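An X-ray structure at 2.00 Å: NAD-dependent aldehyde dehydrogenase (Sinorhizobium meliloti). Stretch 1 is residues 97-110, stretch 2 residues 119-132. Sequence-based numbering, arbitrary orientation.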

ATOM      1  N   LEU A  97       8.060  30.055   2.628  1.00  8.54           N
ATOM      2  CA  LEU A  97       7.879  31.373   2.000  1.00  8.82           C
ATOM      3  C   LEU A  97       6.429  31.813   1.897  1.00  8.95           C
ATOM      4  O   LEU A  97       6.130  32.996   2.058  1.00  9.62           O
ATOM      5  CB  LEU A  97       8.505  31.399   0.595  1.00  8.30           C
ATOM      6  CG  LEU A  97      10.005  31.605   0.662  1.00  9.31           C
ATOM      7  CD1 LEU A  97      10.618  31.138  -0.673  1.00 10.71           C
ATOM      8  CD2 LEU A  97      10.358  33.049   0.990  1.00 10.98           C
ATOM      9  N   ILE A  98       5.543  30.870   1.573  1.00  8.83           N
ATOM     10  CA  ILE A  98       4.096  31.152   1.527  1.00  9.00           C
ATOM     11  C   ILE A  98       3.608  31.755   2.862  1.00  9.95           C
ATOM     12  O   ILE A  98       2.930  32.792   2.884  1.00  9.91           O
ATOM     13  CB  ILE A  98       3.294  29.906   1.140  1.00  8.72           C
ATOM     14  CG1 ILE A  98       3.653  29.498  -0.314  1.00  7.83           C
ATOM     15  CG2 ILE A  98       1.762  30.196   1.273  1.00  8.30           C
ATOM     16  CD1 ILE A  98       3.075  28.149  -0.718  1.00  6.44           C
ATOM     17  N   LEU A  99       3.998  31.133   3.973  1.00  9.45           N
ATOM     18  CA  LEU A  99       3.721  31.693   5.282  1.00 10.95           C
ATOM     19  C   LEU A  99       4.368  33.038   5.523  1.00 11.71           C
ATOM     20  O   LEU A  99       3.721  33.944   6.031  1.00 11.74           O
ATOM     21  CB  LEU A  99       4.079  30.707   6.401  1.00 11.20           C
ATOM     22  CG  LEU A  99       3.183  29.475   6.525  1.00 13.04           C
ATOM     23  CD1 LEU A  99       3.564  28.626   7.778  1.00 15.59           C
ATOM     24  CD2 LEU A  99       1.669  29.855   6.554  1.00 11.99           C
ATOM     25  N   ALA A 100       5.641  33.179   5.159  1.00 12.52           N
ATOM     26  CA  ALA A 100       6.337  34.456   5.344  1.00 13.19           C
ATOM     27  C   ALA A 100       5.633  35.574   4.529  1.00 13.33           C
ATOM     28  O   ALA A 100       5.605  36.741   4.937  1.00 13.57           O
ATOM     29  CB  ALA A 100       7.820  34.324   4.942  1.00 13.01           C
ATOM     30  N   ARG A 101       5.053  35.222   3.386  1.00 12.51           N
ATOM     31  CA  ARG A 101       4.375  36.222   2.558  1.00 12.60           C
ATOM     32  C   ARG A 101       2.849  36.123   2.658  1.00 12.52           C
ATOM     33  O   ARG A 101       2.125  36.520   1.724  1.00 11.39           O
ATOM     34  CB  ARG A 101       4.805  36.128   1.084  1.00 12.75           C
ATOM     35  CG  ARG A 101       6.322  35.997   0.832  1.00 15.52           C
ATOM     36  CD  ARG A 101       7.107  37.269   1.186  1.00 21.84           C
ATOM     37  NE  ARG A 101       8.516  37.056   0.840  1.00 26.43           N
ATOM     38  CZ  ARG A 101       9.522  36.987   1.715  1.00 29.81           C
ATOM     39  NH1 ARG A 101       9.308  37.153   3.021  1.00 30.29           N
ATOM     40  NH2 ARG A 101      10.765  36.776   1.275  1.00 29.14           N
ATOM     41  N   GLN A 102       2.353  35.608   3.783  1.00 11.91           N
ATOM     42  CA  GLN A 102       0.917  35.297   3.864  1.00 11.82           C
ATOM     43  C   GLN A 102       0.011  36.519   3.634  1.00 11.62           C
ATOM     44  O   GLN A 102      -0.948  36.426   2.870  1.00 11.33           O
ATOM     45  CB  GLN A 102       0.534  34.594   5.173  1.00 11.89           C
ATOM     46  CG  GLN A 102      -0.967  34.228   5.260  1.00 11.92           C
ATOM     47  CD  GLN A 102      -1.274  33.328   6.464  1.00 17.56           C
ATOM     48  OE1 GLN A 102      -0.426  33.120   7.340  1.00 19.52           O
ATOM     49  NE2 GLN A 102      -2.464  32.785   6.502  1.00 13.42           N
ATOM     50  N   GLU A 103       0.303  37.632   4.302  1.00 11.12           N
ATOM     51  CA  GLU A 103      -0.561  38.823   4.208  1.00 12.17           C
ATOM     52  C   GLU A 103      -0.535  39.450   2.806  1.00 11.54           C
ATOM     53  O   GLU A 103      -1.585  39.854   2.281  1.00 10.15           O
ATOM     54  CB  GLU A 103      -0.204  39.874   5.293  1.00 12.40           C
ATOM     55  CG  GLU A 103      -0.654  39.463   6.708  1.00 15.16           C
ATOM     56  CD  GLU A 103      -2.151  39.140   6.774  1.00 19.46           C
ATOM     57  OE1 GLU A 103      -2.992  39.981   6.363  1.00 18.44           O
ATOM     58  OE2 GLU A 103      -2.486  38.028   7.237  1.00 22.94           O
ATOM     59  N   GLU A 104       0.663  39.512   2.219  1.00 12.11           N
ATOM     60  CA  GLU A 104       0.846  39.939   0.824  1.00 12.90           C
ATOM     61  C   GLU A 104      -0.012  39.080  -0.114  1.00 12.10           C
ATOM     62  O   GLU A 104      -0.724  39.604  -0.977  1.00 12.18           O
ATOM     63  CB  GLU A 104       2.318  39.831   0.381  1.00 13.39           C
ATOM     64  CG  GLU A 104       2.576  40.299  -1.080  1.00 15.60           C
ATOM     65  CD  GLU A 104       3.917  39.800  -1.697  1.00 20.50           C
ATOM     66  OE1 GLU A 104       4.819  39.342  -0.962  1.00 21.64           O
ATOM     67  OE2 GLU A 104       4.065  39.879  -2.942  1.00 22.87           O
ATOM     68  N   LEU A 105       0.081  37.763   0.028  1.00 10.38           N
ATOM     69  CA  LEU A 105      -0.605  36.885  -0.921  1.00  9.93           C
ATOM     70  C   LEU A 105      -2.124  36.946  -0.750  1.00  9.43           C
ATOM     71  O   LEU A 105      -2.876  36.873  -1.728  1.00  9.10           O
ATOM     72  CB  LEU A 105      -0.097  35.446  -0.819  1.00  9.03           C
ATOM     73  CG  LEU A 105       1.388  35.248  -1.149  1.00 10.21           C
ATOM     74  CD1 LEU A 105       1.829  33.882  -0.630  1.00 10.02           C
ATOM     75  CD2 LEU A 105       1.608  35.361  -2.660  1.00 10.87           C
ATOM     76  N   ALA A 106      -2.566  37.104   0.491  1.00  9.82           N
ATOM     77  CA  ALA A 106      -3.996  37.073   0.800  1.00  9.61           C
ATOM     78  C   ALA A 106      -4.622  38.298   0.162  1.00  9.80           C
ATOM     79  O   ALA A 106      -5.738  38.230  -0.407  1.00  9.17           O
ATOM     80  CB  ALA A 106      -4.228  37.084   2.334  1.00  9.08           C
ATOM     81  N   LEU A 107      -3.903  39.422   0.271  1.00  9.57           N
ATOM     82  CA  LEU A 107      -4.371  40.683  -0.317  1.00 10.14           C
ATOM     83  C   LEU A 107      -4.495  40.615  -1.854  1.00 10.58           C
ATOM     84  O   LEU A 107      -5.500  41.060  -2.429  1.00 11.04           O
ATOM     85  CB  LEU A 107      -3.503  41.869   0.137  1.00  9.50           C
ATOM     86  CG  LEU A 107      -3.917  43.247  -0.442  1.00 10.94           C
ATOM     87  CD1 LEU A 107      -5.375  43.657  -0.042  1.00  9.43           C
ATOM     88  CD2 LEU A 107      -2.919  44.324  -0.043  1.00  9.88           C
ATOM     89  N   ILE A 108      -3.485  40.056  -2.517  1.00 11.21           N
ATOM     90  CA  ILE A 108      -3.549  39.848  -3.971  1.00 11.90           C
ATOM     91  C   ILE A 108      -4.832  39.057  -4.331  1.00 12.37           C
ATOM     92  O   ILE A 108      -5.622  39.504  -5.161  1.00 11.86           O
ATOM     93  CB  ILE A 108      -2.278  39.148  -4.507  1.00 11.64           C
ATOM     94  CG1 ILE A 108      -1.045  40.006  -4.254  1.00 11.87           C
ATOM     95  CG2 ILE A 108      -2.375  38.856  -6.058  1.00 12.00           C
ATOM     96  CD1 ILE A 108       0.249  39.299  -4.733  1.00 12.19           C
ATOM     97  N   GLU A 109      -5.050  37.911  -3.665  1.00 13.00           N
ATOM     98  CA  GLU A 109      -6.173  37.030  -3.982  1.00 13.84           C
ATOM     99  C   GLU A 109      -7.465  37.786  -3.784  1.00 12.88           C
ATOM    100  O   GLU A 109      -8.375  37.672  -4.589  1.00 12.69           O
ATOM    101  CB  GLU A 109      -6.242  35.793  -3.058  1.00 14.68           C
ATOM    102  CG  GLU A 109      -5.372  34.606  -3.397  1.00 20.13           C
ATOM    103  CD  GLU A 109      -5.727  33.853  -4.680  1.00 21.29           C
ATOM    104  OE1 GLU A 109      -6.298  32.726  -4.613  1.00 20.64           O
ATOM    105  OE2 GLU A 109      -5.372  34.378  -5.745  1.00 22.15           O
ATOM    106  N   SER A 110      -7.546  38.530  -2.687  1.00 12.19           N
ATOM    107  CA  SER A 110      -8.760  39.282  -2.348  1.00 12.24           C
ATOM    108  C   SER A 110      -9.092  40.312  -3.433  1.00 11.87           C
ATOM    109  O   SER A 110     -10.238  40.400  -3.930  1.00 10.88           O
ATOM    110  CB  SER A 110      -8.581  39.982  -0.994  1.00 12.33           C
ATOM    111  OG  SER A 110      -9.753  40.673  -0.632  1.00 16.34           O
ATOM    112  N   GLN A 119     -11.188  35.067   4.427  1.00  9.83           N
ATOM    113  CA  GLN A 119     -11.178  33.790   3.713  1.00 10.02           C
ATOM    114  C   GLN A 119      -9.862  33.620   2.931  1.00  9.95           C
ATOM    115  O   GLN A 119      -9.238  32.553   2.973  1.00 10.02           O
ATOM    116  CB  GLN A 119     -12.363  33.669   2.764  1.00  9.69           C
ATOM    117  CG  GLN A 119     -12.349  32.422   1.878  1.00 11.41           C
ATOM    118  CD  GLN A 119     -13.367  32.512   0.758  1.00 12.20           C
ATOM    119  OE1 GLN A 119     -14.344  33.262   0.861  1.00 13.05           O
ATOM    120  NE2 GLN A 119     -13.156  31.754  -0.308  1.00  9.60           N
ATOM    121  N   ALA A 120      -9.460  34.665   2.209  1.00  9.68           N
ATOM    122  CA  ALA A 120      -8.211  34.611   1.441  1.00  9.70           C
ATOM    123  C   ALA A 120      -7.052  34.262   2.364  1.00  9.75           C
ATOM    124  O   ALA A 120      -6.263  33.405   2.036  1.00 10.67           O
ATOM    125  CB  ALA A 120      -7.950  35.906   0.712  1.00  8.45           C
ATOM    126  N   ARG A 121      -6.983  34.898   3.527  1.00  9.78           N
ATOM    127  CA  ARG A 121      -5.883  34.663   4.462  1.00 10.39           C
ATOM    128  C   ARG A 121      -5.850  33.192   4.889  1.00 10.93           C
ATOM    129  O   ARG A 121      -4.781  32.580   4.893  1.00 11.78           O
ATOM    130  CB  ARG A 121      -6.005  35.594   5.678  1.00 10.58           C
ATOM    131  CG  ARG A 121      -4.913  35.456   6.729  1.00 12.80           C
ATOM    132  CD  ARG A 121      -5.201  36.357   7.970  1.00 16.32           C
ATOM    133  NE  ARG A 121      -5.191  37.770   7.580  1.00 17.86           N
ATOM    134  CZ  ARG A 121      -6.258  38.556   7.493  1.00 17.71           C
ATOM    135  NH1 ARG A 121      -7.470  38.118   7.818  1.00 18.74           N
ATOM    136  NH2 ARG A 121      -6.101  39.809   7.110  1.00 17.71           N
ATOM    137  N   GLY A 122      -7.020  32.634   5.223  1.00 10.48           N
ATOM    138  CA  GLY A 122      -7.131  31.195   5.573  1.00 11.51           C
ATOM    139  C   GLY A 122      -6.723  30.280   4.420  1.00 11.17           C
ATOM    140  O   GLY A 122      -6.070  29.243   4.632  1.00 10.51           O
ATOM    141  N   GLU A 123      -7.107  30.643   3.201  1.00 10.08           N
ATOM    142  CA  GLU A 123      -6.653  29.881   2.027  1.00 10.93           C
ATOM    143  C   GLU A 123      -5.136  29.842   1.803  1.00 10.26           C
ATOM    144  O   GLU A 123      -4.592  28.797   1.436  1.00 11.06           O
ATOM    145  CB  GLU A 123      -7.352  30.364   0.767  1.00 10.99           C
ATOM    146  CG  GLU A 123      -8.783  29.935   0.717  1.00 12.85           C
ATOM    147  CD  GLU A 123      -9.507  30.437  -0.530  1.00 17.60           C
ATOM    148  OE1 GLU A 123      -8.841  30.849  -1.528  1.00 19.61           O
ATOM    149  OE2 GLU A 123     -10.760  30.420  -0.503  1.00 19.31           O
ATOM    150  N   ILE A 124      -4.471  30.978   1.979  1.00  9.45           N
ATOM    151  CA  ILE A 124      -3.014  31.027   1.821  1.00  9.18           C
ATOM    152  C   ILE A 124      -2.371  30.087   2.838  1.00  9.65           C
ATOM    153  O   ILE A 124      -1.473  29.339   2.500  1.00  8.82           O
ATOM    154  CB  ILE A 124      -2.442  32.467   2.020  1.00  8.82           C
ATOM    155  CG1 ILE A 124      -3.139  33.469   1.087  1.00  9.25           C
ATOM    156  CG2 ILE A 124      -0.907  32.503   1.812  1.00  8.39           C
ATOM    157  CD1 ILE A 124      -3.140  33.088  -0.446  1.00  6.83           C
ATOM    158  N   GLY A 125      -2.840  30.135   4.090  1.00  9.72           N
ATOM    159  CA  GLY A 125      -2.374  29.199   5.129  1.00 10.12           C
ATOM    160  C   GLY A 125      -2.596  27.745   4.761  1.00 10.39           C
ATOM    161  O   GLY A 125      -1.725  26.888   4.957  1.00  9.26           O
ATOM    162  N   PHE A 126      -3.776  27.448   4.241  1.00 10.25           N
ATOM    163  CA  PHE A 126      -4.057  26.114   3.728  1.00 11.26           C
ATOM    164  C   PHE A 126      -3.108  25.700   2.582  1.00 10.45           C
ATOM    165  O   PHE A 126      -2.634  24.570   2.524  1.00  8.75           O
ATOM    166  CB  PHE A 126      -5.511  26.025   3.281  1.00 12.36           C
ATOM    167  CG  PHE A 126      -5.967  24.620   3.020  1.00 18.00           C
ATOM    168  CD1 PHE A 126      -6.305  23.776   4.077  1.00 22.72           C
ATOM    169  CD2 PHE A 126      -6.070  24.138   1.720  1.00 21.44           C
ATOM    170  CE1 PHE A 126      -6.746  22.458   3.831  1.00 25.16           C
ATOM    171  CE2 PHE A 126      -6.489  22.842   1.466  1.00 24.30           C
ATOM    172  CZ  PHE A 126      -6.826  21.994   2.519  1.00 24.05           C
ATOM    173  N   CYS A 127      -2.814  26.631   1.687  1.00  9.82           N
ATOM    174  CA  CYS A 127      -1.876  26.342   0.596  1.00  9.23           C
ATOM    175  C   CYS A 127      -0.488  26.035   1.119  1.00  9.29           C
ATOM    176  O   CYS A 127       0.193  25.159   0.575  1.00  8.27           O
ATOM    177  CB  CYS A 127      -1.791  27.515  -0.369  1.00  9.48           C
ATOM    178  SG  CYS A 127      -3.285  27.649  -1.343  1.00 12.55           S
ATOM    179  N   ALA A 128      -0.054  26.758   2.162  1.00  8.50           N
ATOM    180  CA  ALA A 128       1.232  26.419   2.749  1.00  8.16           C
ATOM    181  C   ALA A 128       1.182  24.967   3.264  1.00  8.33           C
ATOM    182  O   ALA A 128       2.168  24.230   3.143  1.00  8.11           O
ATOM    183  CB  ALA A 128       1.613  27.393   3.874  1.00  8.32           C
ATOM    184  N   ASP A 129       0.035  24.557   3.816  1.00  7.91           N
ATOM    185  CA  ASP A 129      -0.123  23.180   4.329  1.00  7.78           C
ATOM    186  C   ASP A 129      -0.146  22.155   3.189  1.00  7.58           C
ATOM    187  O   ASP A 129       0.388  21.044   3.332  1.00  7.57           O
ATOM    188  CB  ASP A 129      -1.391  23.037   5.201  1.00  8.37           C
ATOM    189  CG  ASP A 129      -1.412  21.733   5.994  1.00  9.77           C
ATOM    190  OD1 ASP A 129      -0.440  21.428   6.726  1.00 10.25           O
ATOM    191  OD2 ASP A 129      -2.407  21.011   5.897  1.00 12.96           O
ATOM    192  N   LEU A 130      -0.755  22.520   2.051  1.00  6.86           N
ATOM    193  CA  LEU A 130      -0.718  21.653   0.881  1.00  7.24           C
ATOM    194  C   LEU A 130       0.701  21.406   0.419  1.00  7.26           C
ATOM    195  O   LEU A 130       1.065  20.261   0.136  1.00  6.68           O
ATOM    196  CB  LEU A 130      -1.530  22.224  -0.270  1.00  6.88           C
ATOM    197  CG  LEU A 130      -3.063  22.175  -0.130  1.00  7.89           C
ATOM    198  CD1 LEU A 130      -3.663  23.155  -1.164  1.00  5.80           C
ATOM    199  CD2 LEU A 130      -3.611  20.773  -0.339  1.00  5.28           C
ATOM    200  N   TRP A 131       1.480  22.479   0.348  1.00  6.83           N
ATOM    201  CA  TRP A 131       2.869  22.377  -0.092  1.00  7.39           C
ATOM    202  C   TRP A 131       3.619  21.526   0.939  1.00  8.01           C
ATOM    203  O   TRP A 131       4.403  20.674   0.552  1.00  8.86           O
ATOM    204  CB  TRP A 131       3.523  23.773  -0.260  1.00  6.77           C
ATOM    205  CG  TRP A 131       3.271  24.369  -1.616  1.00  7.17           C
ATOM    206  CD1 TRP A 131       2.131  25.051  -2.026  1.00  7.61           C
ATOM    207  CD2 TRP A 131       4.136  24.313  -2.754  1.00  6.51           C
ATOM    208  NE1 TRP A 131       2.250  25.417  -3.356  1.00  5.37           N
ATOM    209  CE2 TRP A 131       3.477  24.990  -3.818  1.00  7.29           C
ATOM    210  CE3 TRP A 131       5.416  23.756  -2.987  1.00  6.18           C
ATOM    211  CZ2 TRP A 131       4.051  25.125  -5.083  1.00  7.32           C
ATOM    212  CZ3 TRP A 131       5.987  23.894  -4.256  1.00  6.71           C
ATOM    213  CH2 TRP A 131       5.300  24.564  -5.292  1.00  6.08           C
ATOM    214  N   SER A 132       3.359  21.718   2.241  1.00  8.29           N
ATOM    215  CA  SER A 132       4.071  20.922   3.254  1.00  8.70           C
ATOM    216  C   SER A 132       3.722  19.451   3.202  1.00  7.66           C
ATOM    217  O   SER A 132       4.600  18.611   3.306  1.00  6.97           O
ATOM    218  CB  SER A 132       3.819  21.419   4.684  1.00  9.46           C
ATOM    219  OG  SER A 132       4.178  22.781   4.775  1.00 15.49           O
TER
HETATM  220  O   HOH W   1      -7.241  30.387  -3.852  1.00  9.79           O

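Residues 119-132 form one unbroken helix, whereas the first stretch breaks at Arg101, the first residue to leave helix 97-100, which occupies the N-cap position of helix 102-110. The axes of helices 102-110 and 119-132 approach to 8.2 Å with 125° between their directions, and the two stretches together bury 672 Å².

Apolar packing centres on two interlocked isoleucines. Ile124, which loses the most surface to the other stretch, points toward it and sits as a knob among Ile98, Gln102, Leu105 and Ala106; its CD1 lies 3.9 Å from Leu105 CB and its CG1 4.0 Å from Ala106 CB. Ile98 reciprocates, entering a hole formed by Ile124, Cys127, Ala128 and Trp131. Its CG2 meets Ile124 CG2 at 3.6 Å, while its CD1 lies over one face of the indole, 3.9 Å from the centroid of the five-membered ring of Trp131, in a CH-pi contact. Leu99 starts out sideways, but its m,t rotamer brings CD2 to 3.6 Å from Ala128 CB. The apolar Ile98, Ile124 and Ala128 are buried, whereas the charged Glu103 stays exposed.

Small residues suit the closest backbone approach. The CA atoms of Ala106 and Arg121 are 4.8 Å apart, and Ala106 CB rests 3.6 Å from Arg121 CA; Ala120 CB likewise lies 3.4 Å from Ala106 O.

Polar contacts use longer side chains. Extended Gln102 donates from NE2 to Arg121 O (2.8 Å), a carbonyl that also accepts the helical bond from Gly125 N. Glu103 points away at CA-CB, yet its m,m rotamer folds the carboxylate back into a salt bridge: Arg121 NE to Glu103 OE2 is 2.7 Å, and Arg121 NH2 donates to Glu103 OE1 at 3.2 Å.

The like-charged Glu109 and Glu123 approach to 4.4 Å between their OE1 atoms; a water donates to both, its O 2.6 Å from Glu109 OE1 and 2.9 Å from Glu123 OE1.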